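Local structure of beta sliding clamp (Bartonella birtlesii LL-WM9, 6PTR) at residues A54-T66 / S241-D253. The protein probably forms, as a head-to-tail homodimer, a ring around DNA that tethers DNA polymerases and other proteins and makes replication processive. Numbering follows the deposited sequence. Where two conformers were deposited one is given.
Sequences ATDLDLEVTESFT and SLGSVVFTSKLVD. With EDO (1,2-ethanediol), chain Q.
Val61 and Phe247 sit side by side where strands 59-66 and 245-250 run antiparallel, the seam that fuses the N-terminal and central domains of the sliding clamp into one continuous eight-stranded sheet. On the helix-covered face the packing is tight: Leu220 of helix 211-221 packs against Phe247, and Leu59 CD1 stands at the edge of its ring. Val61 has two conformers; in the one given, CG1 lies over one face of the ring and, anti to the backbone N (chi1 -177°), also reaches Val245 CG1 at 4.0 Å. Between the strands, Glu60 and Thr248 exchange two backbone hydrogen bonds, as do Thr62 and Val246.

The other face, carrying Glu60, Thr62, Val246 and Thr248, is looser and wetter. One water lies between Glu60 OE1 and Thr248 OG1, within hydrogen-bonding distance of both, and OG1 also bonds Arg239; a 1,2-ethanediol, probably from the crystallisation liquor, rests near Glu60 CB. At one exposed end the extended Lys250 chain brings NZ to a weak bond with Leu57 O and a long, 3.6 Å salt bridge with Asp58 OD1. At the opposite end, Glu63 OE1 bonds Ser21 OG, and a nearby water accepts from Ser244 OG at 2.9 Å.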
# COMPACT_ATOMS: atom_id res chain seq x y z
N ALA C 54 -20.21 13.20 11.30
CA ALA C 54 -18.85 13.20 11.83
C ALA C 54 -18.29 14.61 11.67
O ALA C 54 -18.72 15.35 10.79
CB ALA C 54 -17.93 12.19 11.12
N THR C 55 -17.31 14.97 12.51
CA THR C 55 -16.77 16.32 12.45
C THR C 55 -15.35 16.29 13.01
O THR C 55 -15.01 15.44 13.83
CB THR C 55 -17.61 17.35 13.23
OG1 THR C 55 -17.08 18.67 13.03
CG2 THR C 55 -17.58 17.05 14.72
N ASP C 56 -14.52 17.21 12.53
CA ASP C 56 -13.27 17.50 13.22
C ASP C 56 -13.26 18.93 13.77
O ASP C 56 -12.18 19.45 14.10
CB ASP C 56 -12.08 17.25 12.30
CG ASP C 56 -12.00 18.23 11.13
OD1 ASP C 56 -12.77 19.20 11.07
OD2 ASP C 56 -11.12 18.01 10.27
N LEU C 57 -14.43 19.55 13.88
CA LEU C 57 -14.69 20.93 14.33
C LEU C 57 -14.45 21.96 13.22
O LEU C 57 -14.98 23.08 13.31
CB LEU C 57 -13.86 21.30 15.57
CG LEU C 57 -14.12 20.44 16.81
CD1 LEU C 57 -13.27 20.92 17.97
CD2 LEU C 57 -15.60 20.44 17.15
N ASP C 58 -13.68 21.63 12.20
CA ASP C 58 -13.52 22.52 11.04
C ASP C 58 -14.43 22.12 9.89
O ASP C 58 -14.95 22.98 9.18
CB ASP C 58 -12.07 22.53 10.55
CG ASP C 58 -11.12 23.14 11.56
OD1 ASP C 58 -11.56 24.00 12.33
OD2 ASP C 58 -9.94 22.73 11.58
N LEU C 59 -14.61 20.82 9.71
CA LEU C 59 -15.42 20.24 8.65
C LEU C 59 -16.41 19.28 9.30
O LEU C 59 -16.03 18.48 10.15
CB LEU C 59 -14.55 19.48 7.65
CG LEU C 59 -15.23 18.71 6.50
CD1 LEU C 59 -16.01 19.68 5.61
CD2 LEU C 59 -14.15 17.96 5.68
N GLU C 60 -17.66 19.35 8.87
CA GLU C 60 -18.70 18.42 9.33
C GLU C 60 -19.34 17.78 8.11
O GLU C 60 -19.55 18.44 7.10
CB GLU C 60 -19.77 19.17 10.12
CG GLU C 60 -20.95 18.34 10.59
CD GLU C 60 -22.08 19.23 11.09
OE1 GLU C 60 -22.91 19.66 10.25
OE2 GLU C 60 -22.11 19.53 12.30
N VAL C 61 -19.63 16.48 8.19
CA VAL C 61 -20.31 15.76 7.12
C VAL C 61 -21.49 15.01 7.72
O VAL C 61 -21.37 14.43 8.80
CB VAL C 61 -19.37 14.79 6.39
CG1 VAL C 61 -20.08 14.11 5.22
CG2 VAL C 61 -18.14 15.54 5.90
N THR C 62 -22.62 15.04 7.03
CA THR C 62 -23.76 14.24 7.42
C THR C 62 -24.25 13.47 6.21
O THR C 62 -24.19 13.96 5.08
CB THR C 62 -24.90 15.09 7.96
OG1 THR C 62 -25.42 15.93 6.92
CG2 THR C 62 -24.41 15.96 9.14
N GLU C 63 -24.74 12.26 6.44
CA GLU C 63 -25.46 11.54 5.41
C GLU C 63 -26.65 10.88 6.06
O GLU C 63 -26.56 10.43 7.21
CB GLU C 63 -24.65 10.46 4.70
CG GLU C 63 -25.44 9.98 3.45
CD GLU C 63 -24.90 8.74 2.89
OE1 GLU C 63 -25.68 7.89 2.41
OE2 GLU C 63 -23.67 8.60 2.94
N SER C 64 -27.76 10.83 5.34
CA SER C 64 -28.99 10.30 5.91
C SER C 64 -29.56 9.27 4.96
O SER C 64 -29.38 9.37 3.75
CB SER C 64 -30.00 11.40 6.13
OG SER C 64 -29.37 12.51 6.75
N PHE C 65 -30.26 8.29 5.52
CA PHE C 65 -30.99 7.34 4.68
C PHE C 65 -32.28 6.91 5.38
O PHE C 65 -32.38 6.93 6.61
CB PHE C 65 -30.14 6.10 4.32
CG PHE C 65 -29.58 5.35 5.50
CD1 PHE C 65 -28.46 5.81 6.18
CD2 PHE C 65 -30.16 4.15 5.91
CE1 PHE C 65 -27.94 5.10 7.25
CE2 PHE C 65 -29.62 3.43 6.97
CZ PHE C 65 -28.52 3.91 7.65
N THR C 66 -33.22 6.46 4.56
CA THR C 66 -34.56 6.09 5.01
C THR C 66 -34.54 4.70 5.63
O THR C 66 -34.04 3.75 5.01
CB THR C 66 -35.52 6.14 3.83
OG1 THR C 66 -35.70 7.51 3.42
CG2 THR C 66 -36.86 5.51 4.21
N SER C 241 -24.40 20.77 -0.42
CA SER C 241 -25.44 19.76 -0.24
C SER C 241 -25.62 19.03 -1.56
O SER C 241 -25.88 19.65 -2.60
CB SER C 241 -26.75 20.39 0.22
OG SER C 241 -26.56 21.05 1.46
N LEU C 242 -25.48 17.71 -1.54
CA LEU C 242 -25.68 16.96 -2.77
C LEU C 242 -26.13 15.57 -2.39
O LEU C 242 -25.60 14.98 -1.44
CB LEU C 242 -24.40 16.93 -3.62
CG LEU C 242 -23.09 16.35 -3.11
CD1 LEU C 242 -22.14 16.16 -4.29
CD2 LEU C 242 -22.41 17.24 -2.05
N GLY C 243 -27.12 15.05 -3.11
CA GLY C 243 -27.69 13.76 -2.73
C GLY C 243 -28.22 13.81 -1.32
O GLY C 243 -28.95 14.73 -0.93
N SER C 244 -27.86 12.81 -0.52
CA SER C 244 -28.22 12.78 0.89
C SER C 244 -27.06 13.22 1.79
O SER C 244 -27.10 12.98 3.00
CB SER C 244 -28.66 11.37 1.28
OG SER C 244 -27.61 10.49 0.93
N VAL C 245 -26.06 13.88 1.22
CA VAL C 245 -24.85 14.25 1.94
C VAL C 245 -24.79 15.76 2.06
O VAL C 245 -25.13 16.48 1.11
CB VAL C 245 -23.59 13.71 1.22
CG1 VAL C 245 -22.31 14.12 1.95
CG2 VAL C 245 -23.68 12.20 1.09
N VAL C 246 -24.39 16.24 3.23
CA VAL C 246 -24.12 17.67 3.42
C VAL C 246 -22.73 17.83 4.01
O VAL C 246 -22.44 17.23 5.05
CB VAL C 246 -25.18 18.33 4.32
CG1 VAL C 246 -24.83 19.82 4.50
CG2 VAL C 246 -26.60 18.17 3.76
N PHE C 247 -21.88 18.64 3.36
CA PHE C 247 -20.56 19.05 3.85
C PHE C 247 -20.63 20.50 4.32
O PHE C 247 -20.99 21.37 3.52
CB PHE C 247 -19.49 19.03 2.76
CG PHE C 247 -19.10 17.68 2.27
CD1 PHE C 247 -18.10 16.97 2.89
CD2 PHE C 247 -19.70 17.15 1.13
CE1 PHE C 247 -17.72 15.72 2.43
CE2 PHE C 247 -19.32 15.90 0.66
CZ PHE C 247 -18.33 15.18 1.31
N THR C 248 -20.22 20.78 5.56
CA THR C 248 -20.13 22.17 6.01
C THR C 248 -18.73 22.41 6.54
O THR C 248 -18.25 21.67 7.39
CB THR C 248 -21.16 22.50 7.10
OG1 THR C 248 -22.47 22.10 6.65
CG2 THR C 248 -21.16 24.03 7.36
N SER C 249 -18.08 23.46 6.03
CA SER C 249 -16.68 23.71 6.34
C SER C 249 -16.49 25.15 6.76
O SER C 249 -17.11 26.06 6.20
CB SER C 249 -15.77 23.42 5.14
OG SER C 249 -14.40 23.65 5.50
N LYS C 250 -15.63 25.37 7.75
CA LYS C 250 -15.09 26.71 7.94
C LYS C 250 -14.35 27.12 6.68
O LYS C 250 -13.92 26.29 5.89
CB LYS C 250 -14.17 26.76 9.15
CG LYS C 250 -14.93 26.66 10.46
CD LYS C 250 -14.03 26.59 11.67
CE LYS C 250 -14.85 26.25 12.90
NZ LYS C 250 -14.00 26.04 14.10
N LEU C 251 -14.23 28.43 6.49
CA LEU C 251 -13.40 28.96 5.42
C LEU C 251 -12.07 29.38 6.02
O LEU C 251 -11.98 29.64 7.22
CB LEU C 251 -14.09 30.15 4.74
CG LEU C 251 -15.34 29.71 3.96
CD1 LEU C 251 -16.23 30.90 3.59
CD2 LEU C 251 -14.95 28.94 2.70
N VAL C 252 -11.03 29.41 5.20
CA VAL C 252 -9.73 29.85 5.70
C VAL C 252 -9.79 31.34 5.99
O VAL C 252 -10.18 32.13 5.12
CB VAL C 252 -8.63 29.52 4.69
CG1 VAL C 252 -7.27 30.04 5.20
CG2 VAL C 252 -8.58 28.04 4.41
N ASP C 253 -9.37 31.73 7.19
CA ASP C 253 -9.44 33.12 7.64
C ASP C 253 -8.15 33.81 7.23
O ASP C 253 -7.20 33.92 8.00
CB ASP C 253 -9.66 33.19 9.16
CG ASP C 253 -9.80 34.61 9.66
OD1 ASP C 253 -9.77 35.55 8.84
OD2 ASP C 253 -9.93 34.79 10.89
C1 EDO Q . -18.19 23.42 10.65
O1 EDO Q . -17.60 24.27 11.65
C2 EDO Q . -19.20 22.51 11.33
O2 EDO Q . -20.50 23.09 11.27
O HOH W 1 -22.70 19.29 7.43
O HOH W 2 -27.35 14.56 5.42
O HOH W 3 -28.03 7.65 1.52